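Local coordinates for laminin subunit ALPHA-1 (Mus musculus, PDB 2JD4), which forms part of laminin-111 in basement membranes and, through its paired LG4-5 domains, which bind metal ions, probably anchors the network to cell surfaces, at residues I60-Q66 / V140-L146; F83-L87 / E111-A117; L87-T92 / V131-T137. The protein carries 4 engineered substitutions. All coordinates share one frame. Residue numbers count along the deposited sequence, not the author numbering.

Interaction 1 (I60-Q66 / V140-L146); sequences IYYVAHQ and VERKLYL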
loop_
_atom_site.group_PDB
_atom_site.type_symbol
_atom_site.label_atom_id
_atom_site.label_comp_id
_atom_site.label_asym_id
_atom_site.label_seq_id
_atom_site.Cartn_x
_atom_site.Cartn_y
_atom_site.Cartn_z
ATOM N N ILE A 60 -5.110 -13.061 -1.099
ATOM C CA ILE A 60 -6.494 -12.781 -1.479
ATOM C C ILE A 60 -7.502 -13.594 -0.653
ATOM O O ILE A 60 -8.509 -13.044 -0.192
ATOM C CB ILE A 60 -6.687 -13.009 -2.988
ATOM C CG1 ILE A 60 -5.716 -12.102 -3.762
ATOM C CG2 ILE A 60 -8.138 -12.731 -3.376
ATOM C CD1 ILE A 60 -5.588 -12.406 -5.262
ATOM N N TYR A 61 -7.254 -14.896 -0.476
ATOM C CA TYR A 61 -8.110 -15.719 0.389
ATOM C C TYR A 61 -7.340 -16.904 0.956
ATOM O O TYR A 61 -6.353 -17.361 0.364
ATOM C CB TYR A 61 -9.395 -16.193 -0.324
ATOM C CG TYR A 61 -9.288 -17.391 -1.246
ATOM C CD1 TYR A 61 -9.028 -18.670 -0.749
ATOM C CD2 TYR A 61 -9.510 -17.255 -2.614
ATOM C CE1 TYR A 61 -8.998 -19.777 -1.593
ATOM C CE2 TYR A 61 -9.478 -18.356 -3.467
ATOM C CZ TYR A 61 -9.223 -19.615 -2.945
ATOM O OH TYR A 61 -9.198 -20.706 -3.784
ATOM N N TYR A 62 -7.799 -17.391 2.106
ATOM C CA TYR A 62 -7.164 -18.506 2.793
ATOM C C TYR A 62 -8.165 -19.315 3.623
ATOM O O TYR A 62 -9.059 -18.752 4.260
ATOM C CB TYR A 62 -6.063 -17.949 3.702
ATOM C CG TYR A 62 -5.393 -18.935 4.631
ATOM C CD1 TYR A 62 -4.376 -19.781 4.178
ATOM C CD2 TYR A 62 -5.744 -18.992 5.978
ATOM C CE1 TYR A 62 -3.729 -20.650 5.048
ATOM C CE2 TYR A 62 -5.105 -19.862 6.856
ATOM C CZ TYR A 62 -4.099 -20.685 6.387
ATOM O OH TYR A 62 -3.464 -21.538 7.257
ATOM N N VAL A 63 -8.015 -20.638 3.590
ATOM C CA VAL A 63 -8.839 -21.560 4.376
ATOM C C VAL A 63 -7.880 -22.640 4.855
ATOM O O VAL A 63 -6.946 -23.006 4.138
ATOM C CB VAL A 63 -9.977 -22.223 3.553
ATOM C CG1 VAL A 63 -11.035 -21.193 3.202
ATOM C CG2 VAL A 63 -9.417 -22.877 2.303
ATOM N N ALA A 64 -8.083 -23.142 6.068
ATOM C CA ALA A 64 -7.176 -24.155 6.585
ATOM C C ALA A 64 -7.719 -24.928 7.766
ATOM O O ALA A 64 -8.637 -24.484 8.467
ATOM C CB ALA A 64 -5.852 -23.511 6.971
ATOM N N HIS A 65 -7.125 -26.095 7.986
ATOM C CA HIS A 65 -7.506 -26.946 9.091
ATOM C C HIS A 65 -6.991 -26.248 10.339
ATOM O O HIS A 65 -6.112 -25.381 10.260
ATOM C CB HIS A 65 -6.854 -28.322 8.922
ATOM C CG HIS A 65 -7.286 -29.327 9.941
ATOM N ND1 HIS A 65 -6.856 -29.293 11.251
ATOM C CD2 HIS A 65 -8.126 -30.384 9.847
ATOM C CE1 HIS A 65 -7.415 -30.286 11.920
ATOM N NE2 HIS A 65 -8.191 -30.963 11.092
ATOM N N GLN A 66 -7.549 -26.605 11.488
ATOM C CA GLN A 66 -7.121 -26.012 12.745
ATOM C C GLN A 66 -5.624 -26.249 12.970
ATOM O O GLN A 66 -4.931 -25.379 13.490
ATOM C CB GLN A 66 -7.916 -26.611 13.910
ATOM C CG GLN A 66 -7.540 -26.061 15.281
ATOM C CD GLN A 66 -7.943 -24.610 15.475
ATOM O OE1 GLN A 66 -7.736 -24.038 16.546
ATOM N NE2 GLN A 66 -8.525 -24.006 14.440
ATOM N N VAL A 140 -10.796 -28.520 6.157
ATOM C CA VAL A 140 -10.492 -27.231 6.770
ATOM C C VAL A 140 -11.643 -26.674 7.604
ATOM O O VAL A 140 -12.784 -27.116 7.470
ATOM C CB VAL A 140 -10.140 -26.182 5.691
ATOM C CG1 VAL A 140 -8.963 -26.672 4.853
ATOM C CG2 VAL A 140 -11.348 -25.931 4.803
ATOM N N GLU A 141 -11.329 -25.698 8.456
ATOM C CA GLU A 141 -12.323 -25.049 9.310
ATOM C C GLU A 141 -13.366 -24.339 8.458
ATOM O O GLU A 141 -13.058 -23.865 7.365
ATOM C CB GLU A 141 -11.649 -24.029 10.228
ATOM C CG GLU A 141 -10.786 -24.627 11.313
ATOM C CD GLU A 141 -11.599 -25.363 12.355
ATOM O OE1 GLU A 141 -12.189 -26.416 12.027
ATOM O OE2 GLU A 141 -11.651 -24.879 13.505
ATOM N N ARG A 142 -14.593 -24.265 8.973
ATOM C CA ARG A 142 -15.718 -23.633 8.285
ATOM C C ARG A 142 -15.596 -22.103 8.256
ATOM O O ARG A 142 -16.548 -21.398 8.602
ATOM C CB ARG A 142 -17.030 -24.007 8.988
ATOM C CG ARG A 142 -17.292 -25.498 9.163
ATOM C CD ARG A 142 -18.202 -26.041 8.072
ATOM N NE ARG A 142 -17.516 -26.155 6.791
ATOM C CZ ARG A 142 -18.133 -26.253 5.617
ATOM N NH1 ARG A 142 -19.459 -26.246 5.556
ATOM N NH2 ARG A 142 -17.421 -26.363 4.504
ATOM N N LYS A 143 -14.439 -21.593 7.844
ATOM C CA LYS A 143 -14.220 -20.148 7.792
ATOM C C LYS A 143 -13.258 -19.774 6.675
ATOM O O LYS A 143 -12.248 -20.440 6.469
ATOM C CB LYS A 143 -13.639 -19.643 9.118
ATOM C CG LYS A 143 -14.523 -19.865 10.330
ATOM C CD LYS A 143 -13.815 -19.460 11.619
ATOM C CE LYS A 143 -14.695 -19.740 12.838
ATOM N NZ LYS A 143 -14.019 -19.411 14.128
ATOM N N LEU A 144 -13.566 -18.699 5.957
ATOM C CA LEU A 144 -12.693 -18.253 4.883
ATOM C C LEU A 144 -12.193 -16.850 5.193
ATOM O O LEU A 144 -12.980 -15.967 5.520
ATOM C CB LEU A 144 -13.431 -18.273 3.537
ATOM C CG LEU A 144 -12.665 -17.753 2.307
ATOM C CD1 LEU A 144 -13.024 -18.558 1.063
ATOM C CD2 LEU A 144 -12.985 -16.289 2.099
ATOM N N TYR A 145 -10.879 -16.662 5.115
ATOM C CA TYR A 145 -10.280 -15.354 5.367
ATOM C C TYR A 145 -10.128 -14.657 4.023
ATOM O O TYR A 145 -9.460 -15.177 3.125
ATOM C CB TYR A 145 -8.912 -15.508 6.035
ATOM C CG TYR A 145 -8.983 -16.170 7.388
ATOM C CD1 TYR A 145 -9.062 -17.559 7.504
ATOM C CD2 TYR A 145 -9.000 -15.406 8.555
ATOM C CE1 TYR A 145 -9.150 -18.168 8.750
ATOM C CE2 TYR A 145 -9.091 -16.007 9.804
ATOM C CZ TYR A 145 -9.164 -17.387 9.896
ATOM O OH TYR A 145 -9.240 -17.981 11.136
ATOM N N LEU A 146 -10.753 -13.488 3.890
ATOM C CA LEU A 146 -10.721 -12.722 2.647
ATOM C C LEU A 146 -9.894 -11.431 2.724
ATOM O O LEU A 146 -10.056 -10.617 3.642
ATOM C CB LEU A 146 -12.157 -12.376 2.212
ATOM C CG LEU A 146 -12.314 -11.664 0.855
ATOM C CD1 LEU A 146 -11.916 -12.632 -0.281
ATOM C CD2 LEU A 146 -13.768 -11.199 0.672
HETATM O O HOH W 1 -10.605 -22.336 7.326
#
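Strands 60-64 and 143-146 run antiparallel as sheet neighbours, their axes 4.8 Å apart at closest approach and 155° between directions. Y62 and Y145 form a hydrogen-bonded pair: Y62 N donates to Y145 O and Y145 N to Y62 O, both at 2.9 Å. At the adjoining non-hydrogen-bonded pair, Y61 with L146, Y61 CA makes a CA-H...O contact of 3.1 Å with Y145 O. Beyond V63 the backbones part, and water 1 fills the gap, accepting from A64 N (2.9 Å) and lying within hydrogen-bonding distance of K143 O (2.7 Å) and E141 O (2.9 Å). The inverse gamma turn centred on R142 (K143 N to E141 O, 2.7 Å) bends 140-146 here; just before it, E141 N donates to A64 O at 3.0 Å, closing the far side of the gap. The pairing belongs to one of the two antiparallel sheets of the laminin G beta sandwich, where strand 60-64 lies between 71-77 and 143-146; I60 and Y61 both face L74 of the former in a classic beta bulge. On the face carrying Y61 and L146, V63 CG1 packs on L144 CB (3.8 Å), V63 CB on V140 CG2 (4.1 Å), and Y61 OH is hydrogen-bonded to T110 OG1 of the opposing sheet. On the other face Y62 CD2 lies 3.9 Å from Y145 CD1, while Y62 OH is hydrogen-bonded to Y153 OH.

Interaction 2 (F83-L87 / E111-A117); sequences FMFDL and EYIKRKA. With MG (magnesium ion), chain C.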
loop_
_atom_site.group_PDB
_atom_site.type_symbol
_atom_site.label_atom_id
_atom_site.label_comp_id
_atom_site.label_asym_id
_atom_site.label_seq_id
_atom_site.Cartn_x
_atom_site.Cartn_y
_atom_site.Cartn_z
ATOM N N PHE A 83 -2.357 -20.188 -7.151
ATOM C CA PHE A 83 -3.361 -20.943 -6.397
ATOM C C PHE A 83 -2.737 -22.251 -5.922
ATOM O O PHE A 83 -2.236 -23.027 -6.736
ATOM C CB PHE A 83 -4.573 -21.232 -7.312
ATOM C CG PHE A 83 -5.554 -22.247 -6.765
ATOM C CD1 PHE A 83 -6.021 -22.170 -5.454
ATOM C CD2 PHE A 83 -6.058 -23.255 -7.592
ATOM C CE1 PHE A 83 -6.984 -23.083 -4.971
ATOM C CE2 PHE A 83 -7.012 -24.164 -7.123
ATOM C CZ PHE A 83 -7.477 -24.079 -5.811
ATOM N N MET A 84 -2.755 -22.495 -4.615
ATOM C CA MET A 84 -2.190 -23.738 -4.094
ATOM C C MET A 84 -2.948 -24.279 -2.884
ATOM O O MET A 84 -3.568 -23.529 -2.120
ATOM C CB MET A 84 -0.710 -23.546 -3.732
ATOM C CG MET A 84 -0.447 -22.778 -2.448
ATOM S SD MET A 84 1.331 -22.731 -2.043
ATOM C CE MET A 84 1.900 -21.463 -3.175
ATOM N N PHE A 85 -2.893 -25.594 -2.715
ATOM C CA PHE A 85 -3.565 -26.259 -1.604
ATOM C C PHE A 85 -2.838 -27.555 -1.264
ATOM O O PHE A 85 -2.062 -28.066 -2.070
ATOM C CB PHE A 85 -5.026 -26.559 -1.973
ATOM C CG PHE A 85 -5.181 -27.392 -3.220
ATOM C CD1 PHE A 85 -5.114 -28.781 -3.163
ATOM C CD2 PHE A 85 -5.369 -26.783 -4.455
ATOM C CE1 PHE A 85 -5.233 -29.555 -4.329
ATOM C CE2 PHE A 85 -5.489 -27.545 -5.622
ATOM C CZ PHE A 85 -5.419 -28.934 -5.555
ATOM N N ASP A 86 -3.088 -28.070 -0.066
ATOM C CA ASP A 86 -2.479 -29.319 0.394
ATOM C C ASP A 86 -3.598 -30.105 1.064
ATOM O O ASP A 86 -4.217 -29.619 2.012
ATOM C CB ASP A 86 -1.376 -29.036 1.420
ATOM C CG ASP A 86 -0.468 -30.239 1.665
ATOM O OD1 ASP A 86 -0.967 -31.384 1.676
ATOM O OD2 ASP A 86 0.749 -30.032 1.866
ATOM N N LEU A 87 -3.854 -31.313 0.574
ATOM C CA LEU A 87 -4.908 -32.155 1.126
ATOM C C LEU A 87 -4.447 -32.973 2.333
ATOM O O LEU A 87 -5.206 -33.787 2.865
ATOM C CB LEU A 87 -5.444 -33.097 0.045
ATOM C CG LEU A 87 -5.837 -32.458 -1.291
ATOM C CD1 LEU A 87 -6.387 -33.531 -2.219
ATOM C CD2 LEU A 87 -6.889 -31.367 -1.074
ATOM N N GLU A 111 -10.159 -23.455 -9.116
ATOM C CA GLU A 111 -10.892 -24.701 -8.996
ATOM C C GLU A 111 -10.113 -25.963 -8.707
ATOM O O GLU A 111 -9.203 -26.327 -9.442
ATOM C CB GLU A 111 -11.706 -24.951 -10.263
ATOM C CG GLU A 111 -12.984 -24.162 -10.370
ATOM C CD GLU A 111 -13.785 -24.560 -11.589
ATOM O OE1 GLU A 111 -13.735 -23.829 -12.602
ATOM O OE2 GLU A 111 -14.449 -25.617 -11.535
ATOM N N TYR A 112 -10.500 -26.618 -7.622
ATOM C CA TYR A 112 -9.942 -27.896 -7.221
ATOM C C TYR A 112 -11.150 -28.820 -7.334
ATOM O O TYR A 112 -12.154 -28.616 -6.654
ATOM C CB TYR A 112 -9.465 -27.868 -5.771
ATOM C CG TYR A 112 -9.612 -29.203 -5.054
ATOM C CD1 TYR A 112 -9.077 -30.378 -5.592
ATOM C CD2 TYR A 112 -10.300 -29.291 -3.843
ATOM C CE1 TYR A 112 -9.233 -31.612 -4.938
ATOM C CE2 TYR A 112 -10.459 -30.515 -3.179
ATOM C CZ TYR A 112 -9.925 -31.670 -3.733
ATOM O OH TYR A 112 -10.092 -32.876 -3.083
ATOM N N ILE A 113 -11.079 -29.810 -8.211
ATOM C CA ILE A 113 -12.195 -30.730 -8.348
ATOM C C ILE A 113 -11.702 -32.122 -8.735
ATOM O O ILE A 113 -11.012 -32.298 -9.740
ATOM C CB ILE A 113 -13.231 -30.202 -9.372
ATOM C CG1 ILE A 113 -14.467 -31.104 -9.368
ATOM C CG2 ILE A 113 -12.615 -30.112 -10.755
ATOM C CD1 ILE A 113 -15.625 -30.552 -10.166
ATOM N N LYS A 114 -12.036 -33.096 -7.897
ATOM C CA LYS A 114 -11.641 -34.487 -8.099
ATOM C C LYS A 114 -10.131 -34.670 -7.946
ATOM O O LYS A 114 -9.595 -34.611 -6.835
ATOM C CB LYS A 114 -12.094 -34.976 -9.481
ATOM C CG LYS A 114 -13.605 -34.965 -9.712
ATOM C CD LYS A 114 -14.363 -35.920 -8.793
ATOM C CE LYS A 114 -14.528 -35.363 -7.380
ATOM N NZ LYS A 114 -15.375 -36.232 -6.504
ATOM N N ARG A 115 -9.447 -34.891 -9.062
ATOM C CA ARG A 115 -8.001 -35.087 -9.046
ATOM C C ARG A 115 -7.287 -34.039 -9.893
ATOM O O ARG A 115 -6.116 -34.200 -10.234
ATOM C CB ARG A 115 -7.660 -36.487 -9.565
ATOM C CG ARG A 115 -7.986 -37.619 -8.601
ATOM C CD ARG A 115 -6.878 -37.803 -7.573
ATOM N NE ARG A 115 -7.176 -37.187 -6.283
ATOM C CZ ARG A 115 -6.314 -37.129 -5.272
ATOM N NH1 ARG A 115 -5.097 -37.648 -5.406
ATOM N NH2 ARG A 115 -6.671 -36.570 -4.122
ATOM N N LYS A 116 -7.995 -32.965 -10.230
ATOM C CA LYS A 116 -7.427 -31.896 -11.044
ATOM C C LYS A 116 -7.600 -30.531 -10.375
ATOM O O LYS A 116 -8.363 -30.385 -9.421
ATOM C CB LYS A 116 -8.093 -31.877 -12.426
ATOM C CG LYS A 116 -7.696 -33.026 -13.358
ATOM C CD LYS A 116 -8.144 -34.392 -12.837
ATOM C CE LYS A 116 -9.662 -34.514 -12.785
ATOM N NZ LYS A 116 -10.118 -35.807 -12.196
ATOM N N ALA A 117 -6.875 -29.538 -10.878
ATOM C CA ALA A 117 -6.950 -28.176 -10.356
ATOM C C ALA A 117 -6.574 -27.215 -11.476
ATOM O O ALA A 117 -5.702 -27.520 -12.289
ATOM C CB ALA A 117 -5.998 -28.011 -9.177
HETATM MG MG MG C . -7.150 -33.929 4.050
HETATM O O HOH W 2 -5.848 -34.276 5.964
HETATM O O HOH W 3 -7.259 -36.105 3.516
#
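F85 turns its ring toward strand 111-113, where Y112 CB lies over one face and the two aromatic rings meet obliquely, centroids 5.0 Å apart and planes at 38°. At the edge of the same F85 ring sits the A117 methyl, F85 CE2 to A117 CB 3.6 Å. One alternation back along strand 83-86, F83 points the same way: its ring edge meets Y112 CB, with F83 CZ 4.3 Å from that atom, and F83 CE2 reaches E111 N at 3.8 Å. No hydrogen bond joins the segments. Their strands stand 9.0 Å apart at closest approach, with 35° between directions, because they belong to the two facing sheets of the laminin G jelly-roll sandwich, and these side chains fill the space between. On the far sheet, a type II' turn from I113 to K116 joins strands 106-113 and 116-121, held by I113 N to K116 O (3.0 Å) and K116 N to I113 O (3.1 Å). L87 continues the apolar row at the rim of the sandwich: L87 CD2 lies 4.0 Å from Y112 CZ, and L87 CD1 touches R115 NH2 at 3.6 Å, the guanidinium being hydrogen-bonded to A135 O. Y112 OH is hydrogen-bonded to R42 O. While its side chain packs inward, L87 binds magnesium through its carbonyl, L87 O to MG 2.3 Å, and D70, T137, D139 and waters 2 and 3 complete the site.

Interaction 3 (L87-T92 / V131-T137); sequences LGKGRT and VVGKATT. Engineered in segment 131-137: K134 (natural residue Asn). With MG (magnesium ion), chain C.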
loop_
_atom_site.group_PDB
_atom_site.type_symbol
_atom_site.label_atom_id
_atom_site.label_comp_id
_atom_site.label_asym_id
_atom_site.label_seq_id
_atom_site.Cartn_x
_atom_site.Cartn_y
_atom_site.Cartn_z
ATOM N N LEU A 87 -3.854 -31.313 0.574
ATOM C CA LEU A 87 -4.908 -32.155 1.126
ATOM C C LEU A 87 -4.447 -32.973 2.333
ATOM O O LEU A 87 -5.206 -33.787 2.865
ATOM C CB LEU A 87 -5.444 -33.097 0.045
ATOM C CG LEU A 87 -5.837 -32.458 -1.291
ATOM C CD1 LEU A 87 -6.387 -33.531 -2.219
ATOM C CD2 LEU A 87 -6.889 -31.367 -1.074
ATOM N N GLY A 88 -3.207 -32.763 2.764
ATOM C CA GLY A 88 -2.706 -33.497 3.916
ATOM C C GLY A 88 -1.451 -34.321 3.680
ATOM O O GLY A 88 -0.795 -34.742 4.637
ATOM N N LYS A 89 -1.107 -34.555 2.418
ATOM C CA LYS A 89 0.081 -35.346 2.098
ATOM C C LYS A 89 0.853 -34.839 0.882
ATOM O O LYS A 89 1.538 -35.607 0.206
ATOM C CB LYS A 89 -0.313 -36.811 1.888
ATOM C CG LYS A 89 -0.893 -37.456 3.136
ATOM C CD LYS A 89 -1.357 -38.874 2.876
ATOM C CE LYS A 89 -1.929 -39.493 4.140
ATOM N NZ LYS A 89 -2.365 -40.898 3.919
ATOM N N GLY A 90 0.747 -33.542 0.610
ATOM C CA GLY A 90 1.455 -32.978 -0.525
ATOM C C GLY A 90 0.775 -31.735 -1.054
ATOM O O GLY A 90 -0.446 -31.598 -0.953
ATOM N N ARG A 91 1.561 -30.830 -1.625
ATOM C CA ARG A 91 1.026 -29.586 -2.159
ATOM C C ARG A 91 0.867 -29.577 -3.681
ATOM O O ARG A 91 1.721 -30.076 -4.418
ATOM C CB ARG A 91 1.922 -28.416 -1.730
ATOM C CG ARG A 91 1.494 -27.060 -2.275
ATOM C CD ARG A 91 2.041 -25.928 -1.412
ATOM N NE ARG A 91 3.466 -25.730 -1.595
ATOM C CZ ARG A 91 4.305 -25.336 -0.643
ATOM N NH1 ARG A 91 3.870 -25.094 0.583
ATOM N NH2 ARG A 91 5.590 -25.186 -0.922
ATOM N N THR A 92 -0.245 -29.014 -4.141
ATOM C CA THR A 92 -0.512 -28.883 -5.569
ATOM C C THR A 92 -0.507 -27.376 -5.835
ATOM O O THR A 92 -1.082 -26.614 -5.061
ATOM C CB THR A 92 -1.898 -29.464 -5.952
ATOM O OG1 THR A 92 -1.944 -30.861 -5.643
ATOM C CG2 THR A 92 -2.159 -29.279 -7.436
ATOM N N VAL A 131 -3.639 -33.381 -9.060
ATOM C CA VAL A 131 -3.552 -33.295 -7.612
ATOM C C VAL A 131 -2.414 -34.177 -7.111
ATOM O O VAL A 131 -2.303 -35.348 -7.491
ATOM C CB VAL A 131 -4.884 -33.714 -6.951
ATOM C CG1 VAL A 131 -4.723 -33.817 -5.443
ATOM C CG2 VAL A 131 -5.959 -32.685 -7.286
ATOM N N VAL A 132 -1.574 -33.596 -6.259
ATOM C CA VAL A 132 -0.415 -34.277 -5.696
ATOM C C VAL A 132 -0.722 -34.926 -4.351
ATOM O O VAL A 132 -1.467 -34.377 -3.539
ATOM C CB VAL A 132 0.756 -33.280 -5.505
ATOM C CG1 VAL A 132 1.909 -33.952 -4.783
ATOM C CG2 VAL A 132 1.209 -32.746 -6.859
ATOM N N GLY A 133 -0.142 -36.099 -4.118
ATOM C CA GLY A 133 -0.367 -36.772 -2.856
ATOM C C GLY A 133 -1.427 -37.851 -2.901
ATOM O O GLY A 133 -2.199 -37.956 -3.854
ATOM N N LYS A 134 -1.461 -38.647 -1.839
ATOM C CA LYS A 134 -2.399 -39.752 -1.708
ATOM C C LYS A 134 -3.703 -39.306 -1.056
ATOM O O LYS A 134 -4.765 -39.857 -1.354
ATOM C CB LYS A 134 -1.766 -40.869 -0.872
ATOM C CG LYS A 134 -0.515 -41.497 -1.484
ATOM C CD LYS A 134 0.589 -40.477 -1.750
ATOM C CE LYS A 134 1.018 -39.754 -0.482
ATOM N NZ LYS A 134 2.025 -38.693 -0.769
ATOM N N ALA A 135 -3.617 -38.320 -0.165
ATOM C CA ALA A 135 -4.795 -37.800 0.526
ATOM C C ALA A 135 -5.873 -37.483 -0.506
ATOM O O ALA A 135 -5.562 -37.158 -1.649
ATOM C CB ALA A 135 -4.431 -36.548 1.316
ATOM N N THR A 136 -7.139 -37.577 -0.106
ATOM C CA THR A 136 -8.226 -37.318 -1.043
ATOM C C THR A 136 -9.187 -36.207 -0.636
ATOM O O THR A 136 -10.071 -35.853 -1.407
ATOM C CB THR A 136 -9.069 -38.591 -1.284
ATOM O OG1 THR A 136 -9.789 -38.922 -0.091
ATOM C CG2 THR A 136 -8.174 -39.755 -1.665
ATOM N N THR A 137 -9.025 -35.653 0.557
ATOM C CA THR A 137 -9.940 -34.605 0.994
ATOM C C THR A 137 -9.289 -33.332 1.532
ATOM O O THR A 137 -8.237 -33.378 2.177
ATOM C CB THR A 137 -10.912 -35.135 2.078
ATOM O OG1 THR A 137 -10.179 -35.493 3.261
ATOM C CG2 THR A 137 -11.669 -36.355 1.566
HETATM MG MG MG C . -7.150 -33.929 4.050
HETATM O O HOH W 4 -2.411 -31.891 -3.016
HETATM O O HOH W 3 -7.259 -36.105 3.516
HETATM O O HOH W 2 -5.848 -34.276 5.964
#
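Magnesium joins the two loops through main-chain carbonyls: L87 O binds MG at 2.3 Å and T137 O at 2.2 Å, which brings these two oxygens to 3.1 Å from each other. Waters 2 and 3 and the acids D70 and D139 complete a six-ligand shell, and water 3 also donates to T137 OG1 (3.0 Å). At the opposite end of the contact V132 N donates to T92 OG1 at 2.8 Å, nearly straight at 174°. Water 4 lies beside this bond, 2.9 Å from T92 OG1, 2.7 Å from V132 O and 2.9 Å from G90 O. The engineered K134 adds a weak bond, K134 NZ to K89 O, 3.3 Å. Between these ends G90 and G133 draw close, CA atoms 4.8 Å apart; a CB on G90 would crowd V132 CG1, one on G133 would crowd K89 O, and at these backbone angles either would also press on the preceding carbonyl oxygen. The L87 side chain packs against V131 and A135, with L87 CD1 3.6 Å from V131 CG1 and L87 CB 3.8 Å from A135 CB, while the K89 chain lies across A135. The contact sits at the sandwich rim, joining the turn between strands 80-86 and 91-95 to the loop leading from strand 124-130 toward strand 143-146.

All three contacts lie in LG4, the first of the two laminin G domains here. Interaction 1 joins neighbours within one sheet, largely by backbone hydrogen bonds; interaction 2 spans the gap between the sheets with buried apolar side chains; interaction 3, the most exposed, ties loops at the rim by metal, water and a few polar bonds. Interactions 1 and 2 meet inside the sandwich, where Y61 OH lies 3.5 Å from F83 CE1. Interactions 2 and 3, centred about 8 Å apart, share L87, which is where the apolar core passes into the metal site, and R115 of the hairpin turn hydrogen-bonds to the 131-137 loop (R115 NH2 to A135 O 2.8 Å).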